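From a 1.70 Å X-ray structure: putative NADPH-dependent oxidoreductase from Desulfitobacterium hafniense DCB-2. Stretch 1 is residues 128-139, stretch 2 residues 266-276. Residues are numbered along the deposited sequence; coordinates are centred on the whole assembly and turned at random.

Stretch 1, residues 128-139: RLGALRKMKEMI
Stretch 2 266-276: VTDEHSTLIKR

The carboxylate of Asp268 sits across the N-terminus of a helix more than 130 residues away in sequence and takes two of its first free amides. Gly130 N donates to Asp268 OD2 at 2.8 Å, with an N-H...acceptor angle of 164°, and Ala131 N donates to Asp268 OD1 at 3.2 Å and 159°. These amides have no carbonyl partner in the preceding turn, so an acidic side chain suits them, and its charge faces the positive end of the helix dipole.

The helix starts at Gly130 and continues past Ile139, with phi/psi near -65/-40. Leu129, at the N-cap position, is extended (-55/148), and its O accepts Arg133 N at 3.1 Å. Asp268 has 3-10 backbone angles (-60/-25), its CA 6.4 Å from Leu129 CA; chi1 of -84° (m) and chi2 of -53° present both oxygens to the helix start. At Gly130, an ideal CB would lie 3.3 Å from Asp268 OD2. Leu129 (m, t) points toward the second stretch, its CB 3.4 Å from Asp268 OD1 and its CD2 3.8 Å from Thr267 CG2.

Ser271 to Arg276 lie in a strand that continues onward (phi -105 to -142, psi 117 to 164), running nearly parallel to the helix, at 17°, with the axes 9.8 Å apart at closest approach. Ser271 and Leu273 point toward the helix, whereas Thr272 between them points away. Ser271 OG (chi1 p) donates to Asp268 O at 2.8 Å, although the position of Asp268 O is less certain. Leu273 (t, p) is buried, and its CD2 packs 3.8 Å from Met135 CG and 4.4 Å from Met138 SE. Both methionines are selenomethionines with chi1 m and chi2 t; their long, flexible side chains suit this apolar contact. Farther along, the all-trans Lys275 side chain brings its CE to 3.7 Å from Met138 CE, adding aliphatic cover. Together the stretches bury 416 Å².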

# COMPACT_ATOMS: atom_id res chain seq x y z
N ARG C 128 -17.73 -1.80 12.63
CA ARG C 128 -18.24 -1.96 13.98
C ARG C 128 -17.23 -2.55 14.95
O ARG C 128 -17.41 -2.47 16.18
CB ARG C 128 -19.48 -2.86 13.98
CG ARG C 128 -20.49 -2.58 12.89
CD ARG C 128 -21.90 -2.67 13.40
NE ARG C 128 -22.78 -1.96 12.48
CZ ARG C 128 -23.61 -0.96 12.64
NH1 ARG C 128 -23.77 -0.40 13.81
NH2 ARG C 128 -24.30 -0.51 11.60
N LEU C 129 -16.17 -3.17 14.43
CA LEU C 129 -15.16 -3.76 15.28
C LEU C 129 -14.63 -2.72 16.27
O LEU C 129 -14.59 -1.55 15.90
CB LEU C 129 -14.02 -4.33 14.45
CG LEU C 129 -14.32 -5.62 13.68
CD1 LEU C 129 -13.21 -5.96 12.71
CD2 LEU C 129 -14.51 -6.78 14.67
N GLY C 130 -14.24 -3.15 17.47
CA GLY C 130 -13.75 -2.18 18.46
C GLY C 130 -12.51 -1.49 17.90
O GLY C 130 -12.28 -0.32 18.16
N ALA C 131 -11.73 -2.20 17.10
CA ALA C 131 -10.52 -1.59 16.53
C ALA C 131 -10.90 -0.48 15.57
O ALA C 131 -10.26 0.56 15.62
CB ALA C 131 -9.68 -2.63 15.85
N LEU C 132 -11.89 -0.66 14.70
CA LEU C 132 -12.21 0.40 13.75
C LEU C 132 -12.83 1.61 14.43
O LEU C 132 -12.62 2.81 14.12
CB LEU C 132 -13.11 -0.19 12.67
CG LEU C 132 -12.43 -0.71 11.41
CD1 LEU C 132 -11.73 0.42 10.66
CD2 LEU C 132 -11.46 -1.83 11.76
N ARG C 133 -13.64 1.32 15.45
CA ARG C 133 -14.22 2.35 16.31
C ARG C 133 -13.13 3.18 17.02
O ARG C 133 -13.25 4.40 17.13
CB ARG C 133 -15.19 1.78 17.33
CG ARG C 133 -16.44 1.12 16.80
CD ARG C 133 -17.22 2.03 15.86
NE ARG C 133 -18.55 1.59 15.53
CZ ARG C 133 -19.36 1.94 14.54
NH1 ARG C 133 -19.04 2.83 13.63
NH2 ARG C 133 -20.57 1.39 14.44
N LYS C 134 -12.08 2.52 17.47
CA LYS C 134 -11.02 3.21 18.19
C LYS C 134 -10.23 4.05 17.20
O LYS C 134 -9.89 5.22 17.43
CB LYS C 134 -10.18 2.17 18.93
CG LYS C 134 -8.96 2.72 19.64
CD LYS C 134 -9.43 3.57 20.82
CE LYS C 134 -8.32 4.49 21.29
NZ LYS C 134 -8.05 4.22 22.73
N MSE C 135 -9.93 3.45 16.04
CA MSE C 135 -9.19 4.19 15.01
C MSE C 135 -9.94 5.45 14.60
O MSE C 135 -9.36 6.51 14.34
CB MSE C 135 -8.88 3.29 13.81
CG MSE C 135 -7.87 2.19 14.15
SE MSE C 135 -7.85 0.82 12.73
CE MSE C 135 -6.84 1.90 11.50
N LYS C 136 -11.25 5.39 14.52
CA LYS C 136 -12.12 6.49 14.17
C LYS C 136 -12.01 7.58 15.23
O LYS C 136 -11.84 8.78 14.94
CB LYS C 136 -13.57 5.99 14.01
CG LYS C 136 -14.54 7.09 13.59
CD LYS C 136 -14.01 7.75 12.32
CE LYS C 136 -15.15 8.38 11.52
NZ LYS C 136 -14.66 9.57 10.78
N GLU C 137 -12.07 7.18 16.48
CA GLU C 137 -11.89 8.10 17.61
C GLU C 137 -10.55 8.83 17.50
O GLU C 137 -10.51 10.06 17.58
CB GLU C 137 -11.96 7.31 18.89
CG GLU C 137 -12.11 8.02 20.22
CD GLU C 137 -12.68 7.00 21.22
OE1 GLU C 137 -13.93 6.91 21.29
OE2 GLU C 137 -11.89 6.30 21.89
N MSE C 138 -9.48 8.05 17.29
CA MSE C 138 -8.14 8.64 17.24
C MSE C 138 -8.00 9.64 16.12
O MSE C 138 -7.35 10.68 16.24
CB MSE C 138 -7.07 7.56 17.19
CG MSE C 138 -7.00 6.75 18.47
SE MSE C 138 -5.89 5.15 18.35
CE MSE C 138 -4.27 5.87 19.15
N ILE C 139 -8.64 9.35 14.98
CA ILE C 139 -8.63 10.27 13.85
C ILE C 139 -9.51 11.48 14.14
O ILE C 139 -9.16 12.62 13.82
CB ILE C 139 -9.11 9.54 12.58
CG1 ILE C 139 -8.10 8.47 12.11
CG2 ILE C 139 -9.47 10.48 11.45
CD1 ILE C 139 -8.69 7.54 11.07
N VAL C 266 -15.40 -12.47 19.51
CA VAL C 266 -13.98 -12.45 19.84
C VAL C 266 -13.07 -12.05 18.68
O VAL C 266 -11.83 -12.12 18.74
CB VAL C 266 -13.53 -13.84 20.36
CG1 VAL C 266 -14.10 -14.12 21.74
CG2 VAL C 266 -13.93 -14.96 19.41
N THR C 267 -13.63 -11.62 17.57
CA THR C 267 -12.87 -11.22 16.39
C THR C 267 -11.81 -10.16 16.74
O THR C 267 -10.67 -10.28 16.31
CB THR C 267 -13.78 -10.62 15.32
OG1 THR C 267 -14.67 -11.66 14.91
CG2 THR C 267 -13.02 -10.21 14.05
N ASP C 268 -12.22 -9.16 17.52
CA ASP C 268 -11.26 -8.13 17.90
C ASP C 268 -10.05 -8.64 18.66
O ASP C 268 -8.98 -8.01 18.66
CB ASP C 268 -11.95 -7.08 18.75
CG ASP C 268 -12.70 -6.01 17.99
OD1 ASP C 268 -12.10 -5.37 17.11
OD2 ASP C 268 -13.91 -5.79 18.26
N GLU C 269 -10.18 -9.77 19.35
CA GLU C 269 -9.07 -10.30 20.13
C GLU C 269 -8.00 -10.90 19.22
O GLU C 269 -6.87 -11.07 19.67
CB GLU C 269 -9.52 -11.39 21.12
CG GLU C 269 -10.48 -10.87 22.17
CD GLU C 269 -10.86 -11.92 23.21
OE1 GLU C 269 -10.02 -12.80 23.53
OE2 GLU C 269 -11.99 -11.87 23.71
N HIS C 270 -8.37 -11.18 17.98
CA HIS C 270 -7.43 -11.70 17.00
C HIS C 270 -7.00 -10.60 16.02
O HIS C 270 -6.88 -10.79 14.81
CB HIS C 270 -8.05 -12.92 16.32
CG HIS C 270 -8.35 -13.92 17.42
ND1 HIS C 270 -7.52 -14.98 17.66
CD2 HIS C 270 -9.33 -14.00 18.33
CE1 HIS C 270 -7.99 -15.69 18.68
NE2 HIS C 270 -9.10 -15.13 19.10
N SER C 271 -6.74 -9.43 16.62
CA SER C 271 -6.25 -8.28 15.85
C SER C 271 -5.24 -7.53 16.72
O SER C 271 -5.18 -7.74 17.93
CB SER C 271 -7.41 -7.39 15.42
OG SER C 271 -7.98 -6.65 16.48
N THR C 272 -4.44 -6.66 16.11
CA THR C 272 -3.46 -5.88 16.82
C THR C 272 -3.55 -4.45 16.21
O THR C 272 -3.68 -4.37 14.99
CB THR C 272 -1.98 -6.23 16.66
OG1 THR C 272 -1.77 -6.69 15.31
CG2 THR C 272 -1.53 -7.31 17.62
N LEU C 273 -3.47 -3.48 17.09
CA LEU C 273 -3.39 -2.09 16.63
C LEU C 273 -2.14 -1.48 17.27
O LEU C 273 -2.02 -1.58 18.48
CB LEU C 273 -4.64 -1.30 16.96
CG LEU C 273 -4.66 0.20 16.64
CD1 LEU C 273 -4.51 0.47 15.16
CD2 LEU C 273 -5.92 0.86 17.18
N ILE C 274 -1.29 -0.89 16.44
CA ILE C 274 -0.04 -0.34 17.00
C ILE C 274 0.01 1.11 16.58
O ILE C 274 -0.36 1.44 15.46
CB ILE C 274 1.15 -1.18 16.53
CG1 ILE C 274 1.29 -2.51 17.32
CG2 ILE C 274 2.42 -0.35 16.55
CD1 ILE C 274 2.18 -2.34 18.54
N LYS C 275 0.40 2.00 17.49
CA LYS C 275 0.61 3.40 17.27
C LYS C 275 2.13 3.69 17.22
O LYS C 275 2.86 3.33 18.13
CB LYS C 275 0.02 4.25 18.40
CG LYS C 275 -0.06 5.74 18.20
CD LYS C 275 -0.34 6.45 19.53
CE LYS C 275 -1.09 7.76 19.33
NZ LYS C 275 -1.17 8.53 20.60
N ARG C 276 2.54 4.34 16.15
CA ARG C 276 3.93 4.77 16.00
C ARG C 276 3.98 6.28 16.21
O ARG C 276 3.34 7.00 15.43
CB ARG C 276 4.50 4.39 14.64
CG ARG C 276 5.91 4.98 14.45
CD ARG C 276 6.52 4.45 13.14
NE ARG C 276 6.77 3.02 13.35
CZ ARG C 276 7.35 2.26 12.43
NH1 ARG C 276 7.71 2.82 11.28
NH2 ARG C 276 7.55 0.97 12.69